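Local coordinates for imelysin-like protein (Psychrobacter arcticus, PDB 3PF0) that is of unknown function but belongs to the imelysin-like peptidase M75 family and may be a metalloendopeptidase, at residues D224-V238 / I344-F358. Residues are numbered along the deposited sequence; the frame is centred on the assembly and turned at random. Where two conformers were deposited one is given.
Sequences DQGLNQWFNSLLSLV and IKSQLIPTLGIRVGF
With CG anti to the backbone N (chi1 -164°), N228 reaches across to the 354-358 tail, while N232, its chi1 turned to -90°, meets the same tail one helical turn on. The N228 amide oxygen takes the backbone N-H of R355 nearly head-on (N to OD1 2.8 Å). N232 then grips two peptide groups: its ND2 gives an almost straight bond to R355 O (2.8 Å, 178°), and its OD1 accepts from G357 N at 2.7 Å. The second ND2 hydrogen goes to N228 O, which fixes the amide's rotation. A leucine in place of N232 would probably leave R355 O and G357 N without these mates and give the chain around G357 more freedom. At the helix start, R355 NH2 makes a salt bridge with D224 OD1 (2.7 Å), from above the carboxylate plane. Q229 lies over one face of the poorly ordered F358 ring, its CG making a CH-pi contact (4.0 Å to the centroid). Beneath this polar layer L352 CD1 sits centrally on one face of F231, with W230 CD1 on the opposite face, toward the rim. Past the Schellman turn at G353, residues 354-357 run in the direction of helix 225-250, their non-helical backbone paired by asparagine side chains in place of helical bonds.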
ATOM      1  N   ASP A 224      12.641 -19.918  11.149  1.00 61.72           N
ATOM      2  CA  ASP A 224      11.345 -19.457  10.647  1.00 59.56           C
ATOM      3  C   ASP A 224      11.404 -17.945  10.319  1.00 60.52           C
ATOM      4  O   ASP A 224      10.388 -17.249  10.420  1.00 59.76           O
ATOM      5  CB  ASP A 224      10.219 -19.779  11.659  1.00 61.93           C
ATOM      6  CG  ASP A 224      10.421 -19.300  13.098  1.00 70.37           C
ATOM      7  OD1 ASP A 224      11.379 -18.526  13.346  1.00 69.04           O
ATOM      8  OD2 ASP A 224       9.619 -19.700  13.974  1.00 77.44           O
ATOM      9  N   GLN A 225      12.605 -17.456   9.919  1.00 55.25           N
ATOM     10  CA  GLN A 225      12.914 -16.057   9.571  1.00 52.96           C
ATOM     11  C   GLN A 225      11.936 -15.482   8.530  1.00 52.65           C
ATOM     12  O   GLN A 225      11.453 -14.360   8.699  1.00 50.20           O
ATOM     13  CB  GLN A 225      14.359 -15.939   9.049  1.00 54.49           C
ATOM     14  CG  GLN A 225      14.858 -14.497   8.908  1.00 73.30           C
ATOM     15  CD  GLN A 225      16.084 -14.391   8.030  1.00 92.33           C
ATOM     16  OE1 GLN A 225      17.187 -14.816   8.399  1.00 89.31           O
ATOM     17  NE2 GLN A 225      15.923 -13.787   6.857  1.00 78.12           N
ATOM     18  N   GLY A 226      11.663 -16.260   7.483  1.00 48.30           N
ATOM     19  CA  GLY A 226      10.776 -15.878   6.392  1.00 46.15           C
ATOM     20  C   GLY A 226       9.327 -15.715   6.801  1.00 47.72           C
ATOM     21  O   GLY A 226       8.726 -14.666   6.544  1.00 45.22           O
ATOM     22  N   LEU A 227       8.766 -16.760   7.438  1.00 44.13           N
ATOM     23  CA  LEU A 227       7.386 -16.782   7.910  1.00 43.72           C
ATOM     24  C   LEU A 227       7.159 -15.680   8.958  1.00 47.68           C
ATOM     25  O   LEU A 227       6.129 -14.998   8.912  1.00 46.31           O
ATOM     26  CB  LEU A 227       7.058 -18.166   8.487  1.00 45.37           C
ATOM     27  CG  LEU A 227       5.576 -18.529   8.603  1.00 50.42           C
ATOM     28  CD1 LEU A 227       5.022 -19.023   7.266  1.00 50.24           C
ATOM     29  CD2 LEU A 227       5.363 -19.585   9.678  1.00 52.40           C
ATOM     30  N   ASN A 228       8.148 -15.464   9.852  1.00 44.69           N
ATOM     31  CA  ASN A 228       8.061 -14.438  10.891  1.00 44.33           C
ATOM     32  C   ASN A 228       8.009 -13.029  10.279  1.00 45.74           C
ATOM     33  O   ASN A 228       7.157 -12.235  10.676  1.00 45.12           O
ATOM     34  CB  ASN A 228       9.219 -14.545  11.890  1.00 45.48           C
ATOM     35  CG  ASN A 228       8.965 -13.774  13.165  1.00 69.30           C
ATOM     36  OD1 ASN A 228       8.140 -14.161  13.997  1.00 61.64           O
ATOM     37  ND2 ASN A 228       9.641 -12.648  13.334  1.00 61.81           N
ATOM     38  N   GLN A 229       8.888 -12.741   9.297  1.00 40.27           N
ATOM     39  CA  GLN A 229       8.961 -11.444   8.633  1.00 38.11           C
ATOM     40  C   GLN A 229       7.703 -11.161   7.827  1.00 41.38           C
ATOM     41  O   GLN A 229       7.217 -10.032   7.861  1.00 41.24           O
ATOM     42  CB  GLN A 229      10.206 -11.341   7.727  1.00 38.75           C
ATOM     43  CG  GLN A 229      10.545  -9.883   7.368  1.00 43.01           C
ATOM     44  CD  GLN A 229      11.975  -9.634   6.966  1.00 58.53           C
ATOM     45  OE1 GLN A 229      12.638 -10.454   6.315  1.00 51.84           O
ATOM     46  NE2 GLN A 229      12.453  -8.446   7.283  1.00 51.46           N
ATOM     47  N   TRP A 230       7.193 -12.169   7.097  1.00 38.02           N
ATOM     48  CA  TRP A 230       6.002 -12.067   6.258  1.00 36.73           C
ATOM     49  C   TRP A 230       4.749 -11.685   7.084  1.00 38.98           C
ATOM     50  O   TRP A 230       4.072 -10.722   6.727  1.00 36.81           O
ATOM     51  CB  TRP A 230       5.780 -13.384   5.481  1.00 36.16           C
ATOM     52  CG  TRP A 230       4.418 -13.552   4.857  1.00 37.07           C
ATOM     53  CD1 TRP A 230       3.499 -14.510   5.159  1.00 40.91           C
ATOM     54  CD2 TRP A 230       3.824 -12.734   3.834  1.00 36.09           C
ATOM     55  NE1 TRP A 230       2.378 -14.358   4.374  1.00 40.15           N
ATOM     56  CE2 TRP A 230       2.551 -13.280   3.548  1.00 40.51           C
ATOM     57  CE3 TRP A 230       4.236 -11.577   3.145  1.00 36.51           C
ATOM     58  CZ2 TRP A 230       1.689 -12.720   2.595  1.00 39.18           C
ATOM     59  CZ3 TRP A 230       3.379 -11.020   2.207  1.00 37.48           C
ATOM     60  CH2 TRP A 230       2.128 -11.595   1.931  1.00 38.54           C
ATOM     61  N   PHE A 231       4.452 -12.415   8.173  1.00 36.06           N
ATOM     62  CA  PHE A 231       3.263 -12.142   8.973  1.00 35.75           C
ATOM     63  C   PHE A 231       3.407 -10.877   9.822  1.00 40.55           C
ATOM     64  O   PHE A 231       2.395 -10.233  10.113  1.00 40.04           O
ATOM     65  CB  PHE A 231       2.874 -13.344   9.835  1.00 38.63           C
ATOM     66  CG  PHE A 231       2.203 -14.414   9.019  1.00 40.03           C
ATOM     67  CD1 PHE A 231       0.870 -14.292   8.644  1.00 42.83           C
ATOM     68  CD2 PHE A 231       2.915 -15.520   8.574  1.00 42.46           C
ATOM     69  CE1 PHE A 231       0.256 -15.269   7.860  1.00 43.83           C
ATOM     70  CE2 PHE A 231       2.304 -16.490   7.778  1.00 45.45           C
ATOM     71  CZ  PHE A 231       0.979 -16.358   7.429  1.00 43.41           C
ATOM     72  N   ASN A 232       4.643 -10.492  10.183  1.00 37.25           N
ATOM     73  CA  ASN A 232       4.839  -9.245  10.911  1.00 37.66           C
ATOM     74  C   ASN A 232       4.638  -8.074   9.950  1.00 41.86           C
ATOM     75  O   ASN A 232       4.173  -7.014  10.365  1.00 42.90           O
ATOM     76  CB  ASN A 232       6.195  -9.190  11.595  1.00 38.31           C
ATOM     77  CG  ASN A 232       6.129  -9.755  12.984  1.00 54.89           C
ATOM     78  OD1 ASN A 232       5.694  -9.080  13.923  1.00 49.58           O
ATOM     79  ND2 ASN A 232       6.464 -11.034  13.127  1.00 41.77           N
ATOM     80  N   SER A 233       4.930  -8.297   8.659  1.00 36.91           N
ATOM     81  CA  SER A 233       4.721  -7.324   7.595  1.00 35.55           C
ATOM     82  C   SER A 233       3.216  -7.099   7.414  1.00 40.50           C
ATOM     83  O   SER A 233       2.782  -5.956   7.271  1.00 39.97           O
ATOM     84  CB  SER A 233       5.355  -7.810   6.293  1.00 36.26           C
ATOM     85  OG  SER A 233       5.300  -6.806   5.294  1.00 40.55           O
ATOM     86  N   LEU A 234       2.426  -8.197   7.439  1.00 37.71           N
ATOM     87  CA  LEU A 234       0.970  -8.142   7.309  1.00 37.15           C
ATOM     88  C   LEU A 234       0.368  -7.463   8.522  1.00 41.42           C
ATOM     89  O   LEU A 234      -0.554  -6.657   8.368  1.00 41.08           O
ATOM     90  CB  LEU A 234       0.349  -9.534   7.104  1.00 37.62           C
ATOM     91  CG  LEU A 234       0.669 -10.263   5.790  1.00 41.33           C
ATOM     92  CD1 LEU A 234       0.003 -11.623   5.765  1.00 42.36           C
ATOM     93  CD2 LEU A 234       0.253  -9.443   4.561  1.00 40.74           C
ATOM     94  N   LEU A 235       0.923  -7.742   9.722  1.00 38.32           N
ATOM     95  CA  LEU A 235       0.475  -7.118  10.974  1.00 38.44           C
ATOM     96  C   LEU A 235       0.751  -5.604  10.919  1.00 43.66           C
ATOM     97  O   LEU A 235      -0.111  -4.820  11.331  1.00 43.46           O
ATOM     98  CB  LEU A 235       1.155  -7.781  12.193  1.00 38.99           C
ATOM     99  CG  LEU A 235       1.009  -7.116  13.581  1.00 43.53           C
ATOM    100  CD1 LEU A 235      -0.454  -7.042  14.051  1.00 43.33           C
ATOM    101  CD2 LEU A 235       1.862  -7.833  14.602  1.00 46.68           C
ATOM    102  N   SER A 236       1.944  -5.211  10.389  1.00 40.97           N
ATOM    103  CA  SER A 236       2.363  -3.814  10.240  0.50 40.55           C
ATOM    104  C   SER A 236       1.420  -3.057   9.306  1.00 43.72           C
ATOM    105  O   SER A 236       1.169  -1.879   9.524  1.00 43.73           O
ATOM    106  CB  SER A 236       3.792  -3.736   9.712  0.50 44.44           C
ATOM    107  OG  SER A 236       4.240  -2.395   9.595  0.50 54.20           O
ATOM    108  N   LEU A 237       0.892  -3.742   8.262  1.00 39.76           N
ATOM    109  CA  LEU A 237      -0.030  -3.149   7.285  1.00 37.85           C
ATOM    110  C   LEU A 237      -1.288  -2.602   7.981  1.00 42.00           C
ATOM    111  O   LEU A 237      -1.654  -1.452   7.749  1.00 40.33           O
ATOM    112  CB  LEU A 237      -0.418  -4.180   6.193  1.00 37.13           C
ATOM    113  CG  LEU A 237      -1.408  -3.706   5.108  1.00 40.44           C
ATOM    114  CD1 LEU A 237      -0.767  -2.692   4.162  1.00 39.15           C
ATOM    115  CD2 LEU A 237      -1.933  -4.869   4.310  1.00 43.08           C
ATOM    116  N   VAL A 238      -1.928  -3.417   8.834  1.00 40.09           N
ATOM    117  CA  VAL A 238      -3.155  -3.046   9.541  1.00 40.53           C
ATOM    118  C   VAL A 238      -2.826  -2.131  10.756  1.00 45.51           C
ATOM    119  O   VAL A 238      -3.639  -1.256  11.073  1.00 44.80           O
ATOM    120  CB  VAL A 238      -4.017  -4.297   9.897  1.00 45.35           C
ATOM    121  CG1 VAL A 238      -3.211  -5.368  10.614  1.00 46.40           C
ATOM    122  CG2 VAL A 238      -5.295  -3.944  10.665  1.00 45.66           C
ATOM    123  N   ILE A 344      -4.579 -11.110  14.980  1.00 45.36           N
ATOM    124  CA  ILE A 344      -3.296 -11.479  14.372  1.00 44.19           C
ATOM    125  C   ILE A 344      -2.238 -11.753  15.470  1.00 49.44           C
ATOM    126  O   ILE A 344      -1.577 -12.795  15.435  1.00 49.95           O
ATOM    127  CB  ILE A 344      -2.807 -10.431  13.325  1.00 44.96           C
ATOM    128  CG1 ILE A 344      -3.788 -10.349  12.131  1.00 43.86           C
ATOM    129  CG2 ILE A 344      -1.378 -10.760  12.833  1.00 45.29           C
ATOM    130  CD1 ILE A 344      -3.561  -9.163  11.146  1.00 47.39           C
ATOM    131  N   LYS A 345      -2.114 -10.842  16.442  1.00 46.48           N
ATOM    132  CA  LYS A 345      -1.136 -10.918  17.527  1.00 47.20           C
ATOM    133  C   LYS A 345      -1.405 -12.042  18.538  1.00 53.28           C
ATOM    134  O   LYS A 345      -0.450 -12.678  18.993  1.00 54.24           O
ATOM    135  CB  LYS A 345      -1.087  -9.578  18.286  1.00 49.44           C
ATOM    136  CG  LYS A 345      -0.332  -8.470  17.571  1.00 55.92           C
ATOM    137  CD  LYS A 345      -0.890  -7.091  17.908  1.00 63.13           C
ATOM    138  CE  LYS A 345      -0.202  -6.416  19.064  1.00 70.82           C
ATOM    139  NZ  LYS A 345      -0.781  -5.074  19.315  1.00 79.47           N
ATOM    140  N   SER A 346      -2.677 -12.260  18.924  1.00 50.74           N
ATOM    141  CA  SER A 346      -3.017 -13.215  19.981  1.00 52.77           C
ATOM    142  C   SER A 346      -3.518 -14.582  19.510  1.00 56.85           C
ATOM    143  O   SER A 346      -3.508 -15.511  20.326  1.00 58.70           O
ATOM    144  CB  SER A 346      -4.052 -12.609  20.926  1.00 58.06           C
ATOM    145  OG  SER A 346      -5.307 -12.430  20.291  1.00 69.45           O
ATOM    146  N   GLN A 347      -3.963 -14.720  18.240  1.00 51.67           N
ATOM    147  CA  GLN A 347      -4.470 -15.998  17.735  0.50 51.64           C
ATOM    148  C   GLN A 347      -3.665 -16.500  16.534  1.00 54.65           C
ATOM    149  O   GLN A 347      -3.251 -17.654  16.534  1.00 55.66           O
ATOM    150  CB  GLN A 347      -5.963 -15.909  17.371  0.50 52.57           C
ATOM    151  CG  GLN A 347      -6.906 -15.993  18.571  0.50 60.31           C
ATOM    152  CD  GLN A 347      -8.372 -16.034  18.188  0.50 70.55           C
ATOM    153  OE1 GLN A 347      -8.765 -16.531  17.123  0.50 60.11           O
ATOM    154  NE2 GLN A 347      -9.227 -15.546  19.075  0.50 63.30           N
ATOM    155  N   LEU A 348      -3.439 -15.652  15.515  1.00 49.01           N
ATOM    156  CA  LEU A 348      -2.719 -16.079  14.308  1.00 48.25           C
ATOM    157  C   LEU A 348      -1.214 -16.367  14.532  1.00 52.89           C
ATOM    158  O   LEU A 348      -0.764 -17.462  14.181  1.00 53.10           O
ATOM    159  CB  LEU A 348      -2.902 -15.075  13.149  1.00 46.25           C
ATOM    160  CG  LEU A 348      -2.283 -15.461  11.789  1.00 49.67           C
ATOM    161  CD1 LEU A 348      -3.005 -16.644  11.153  1.00 50.32           C
ATOM    162  CD2 LEU A 348      -2.252 -14.283  10.846  1.00 49.10           C
ATOM    163  N   ILE A 349      -0.446 -15.390  15.050  1.00 49.02           N
ATOM    164  CA  ILE A 349       1.002 -15.506  15.269  1.00 48.89           C
ATOM    165  C   ILE A 349       1.340 -16.675  16.257  1.00 55.52           C
ATOM    166  O   ILE A 349       2.195 -17.484  15.883  1.00 55.14           O
ATOM    167  CB  ILE A 349       1.617 -14.129  15.681  1.00 51.14           C
ATOM    168  CG1 ILE A 349       1.808 -13.239  14.421  1.00 49.35           C
ATOM    169  CG2 ILE A 349       2.930 -14.281  16.458  1.00 52.39           C
ATOM    170  CD1 ILE A 349       2.134 -11.745  14.656  1.00 56.60           C
ATOM    171  N   PRO A 350       0.691 -16.855  17.447  1.00 54.50           N
ATOM    172  CA  PRO A 350       1.068 -17.997  18.311  1.00 56.36           C
ATOM    173  C   PRO A 350       0.701 -19.374  17.732  1.00 60.63           C
ATOM    174  O   PRO A 350       1.396 -20.346  18.037  1.00 61.61           O
ATOM    175  CB  PRO A 350       0.309 -17.732  19.611  1.00 59.55           C
ATOM    176  CG  PRO A 350      -0.820 -16.876  19.223  1.00 62.99           C
ATOM    177  CD  PRO A 350      -0.339 -16.018  18.102  1.00 56.32           C
ATOM    178  N   THR A 351      -0.370 -19.460  16.899  1.00 55.72           N
ATOM    179  CA  THR A 351      -0.798 -20.708  16.247  1.00 55.54           C
ATOM    180  C   THR A 351       0.265 -21.119  15.228  1.00 58.58           C
ATOM    181  O   THR A 351       0.596 -22.295  15.141  1.00 59.23           O
ATOM    182  CB  THR A 351      -2.191 -20.549  15.615  1.00 57.23           C
ATOM    183  OG1 THR A 351      -3.140 -20.298  16.652  1.00 55.59           O
ATOM    184  CG2 THR A 351      -2.629 -21.767  14.821  1.00 55.50           C
ATOM    185  N   LEU A 352       0.835 -20.140  14.502  1.00 54.15           N
ATOM    186  CA  LEU A 352       1.890 -20.383  13.516  1.00 53.42           C
ATOM    187  C   LEU A 352       3.267 -20.591  14.188  1.00 58.55           C
ATOM    188  O   LEU A 352       4.244 -20.879  13.494  1.00 59.03           O
ATOM    189  CB  LEU A 352       1.953 -19.228  12.497  1.00 51.53           C
ATOM    190  CG  LEU A 352       0.762 -19.095  11.530  1.00 55.55           C
ATOM    191  CD1 LEU A 352       0.711 -17.704  10.917  1.00 53.99           C
ATOM    192  CD2 LEU A 352       0.803 -20.155  10.436  1.00 57.29           C
ATOM    193  N   GLY A 353       3.323 -20.448  15.517  1.00 55.54           N
ATOM    194  CA  GLY A 353       4.534 -20.615  16.315  1.00 56.27           C
ATOM    195  C   GLY A 353       5.615 -19.574  16.095  1.00 59.15           C
ATOM    196  O   GLY A 353       6.787 -19.833  16.387  1.00 59.09           O
ATOM    197  N   ILE A 354       5.229 -18.386  15.583  1.00 54.96           N
ATOM    198  CA  ILE A 354       6.140 -17.269  15.298  1.00 53.80           C
ATOM    199  C   ILE A 354       6.006 -16.190  16.399  1.00 59.06           C
ATOM    200  O   ILE A 354       5.380 -16.463  17.428  1.00 60.45           O
ATOM    201  CB  ILE A 354       5.973 -16.705  13.857  1.00 54.61           C
ATOM    202  CG1 ILE A 354       4.492 -16.435  13.494  1.00 53.92           C
ATOM    203  CG2 ILE A 354       6.671 -17.625  12.839  1.00 55.07           C
ATOM    204  CD1 ILE A 354       4.293 -15.599  12.298  1.00 57.14           C
ATOM    205  N   ARG A 355       6.631 -15.001  16.219  1.00 54.86           N
ATOM    206  CA  ARG A 355       6.649 -13.961  17.262  1.00 54.98           C
ATOM    207  C   ARG A 355       6.091 -12.615  16.813  1.00 57.29           C
ATOM    208  O   ARG A 355       6.219 -12.240  15.645  1.00 54.39           O
ATOM    209  CB  ARG A 355       8.087 -13.744  17.779  1.00 55.28           C
ATOM    210  CG  ARG A 355       8.709 -14.983  18.432  1.00 66.48           C
ATOM    211  CD  ARG A 355      10.192 -15.149  18.123  1.00 76.40           C
ATOM    212  NE  ARG A 355      10.480 -15.179  16.684  1.00 83.54           N
ATOM    213  CZ  ARG A 355      10.420 -16.266  15.919  1.00 96.21           C
ATOM    214  NH1 ARG A 355      10.072 -17.437  16.440  1.00 81.75           N
ATOM    215  NH2 ARG A 355      10.699 -16.188  14.624  1.00 83.63           N
ATOM    216  N   VAL A 356       5.491 -11.881  17.771  1.00 55.45           N
ATOM    217  CA  VAL A 356       4.972 -10.526  17.580  1.00 54.93           C
ATOM    218  C   VAL A 356       6.197  -9.609  17.650  1.00 61.25           C
ATOM    219  O   VAL A 356       6.806  -9.481  18.712  1.00 62.61           O
ATOM    220  CB  VAL A 356       3.862 -10.142  18.613  1.00 59.33           C
ATOM    221  CG1 VAL A 356       3.407  -8.694  18.435  1.00 57.92           C
ATOM    222  CG2 VAL A 356       2.667 -11.087  18.531  1.00 59.68           C
ATOM    223  N   GLY A 357       6.589  -9.059  16.508  1.00 58.06           N
ATOM    224  CA  GLY A 357       7.747  -8.183  16.399  1.00 58.55           C
ATOM    225  C   GLY A 357       8.930  -8.828  15.709  1.00 65.07           C
ATOM    226  O   GLY A 357       9.297  -9.965  16.026  1.00 65.86           O
ATOM    227  N   PHE A 358       9.532  -8.093  14.749  1.00 62.08           N
ATOM    228  CA  PHE A 358      10.698  -8.541  13.984  1.00 95.39           C
ATOM    229  C   PHE A 358      11.914  -7.684  14.331  1.00126.13           C
ATOM    230  O   PHE A 358      12.980  -8.218  14.629  1.00 89.59           O
ATOM    231  CB  PHE A 358      10.415  -8.502  12.469  1.00 95.71           C
ATOM    232  CG  PHE A 358      11.433  -9.243  11.635  1.00 97.29           C
ATOM    233  CD1 PHE A 358      11.321 -10.613  11.427  1.00100.99           C
ATOM    234  CD2 PHE A 358      12.506  -8.574  11.058  1.00 99.04           C
ATOM    235  CE1 PHE A 358      12.276 -11.305  10.675  1.00102.09           C
ATOM    236  CE2 PHE A 358      13.461  -9.265  10.306  1.00102.09           C
ATOM    237  CZ  PHE A 358      13.332 -10.625  10.109  1.00100.81           C
TER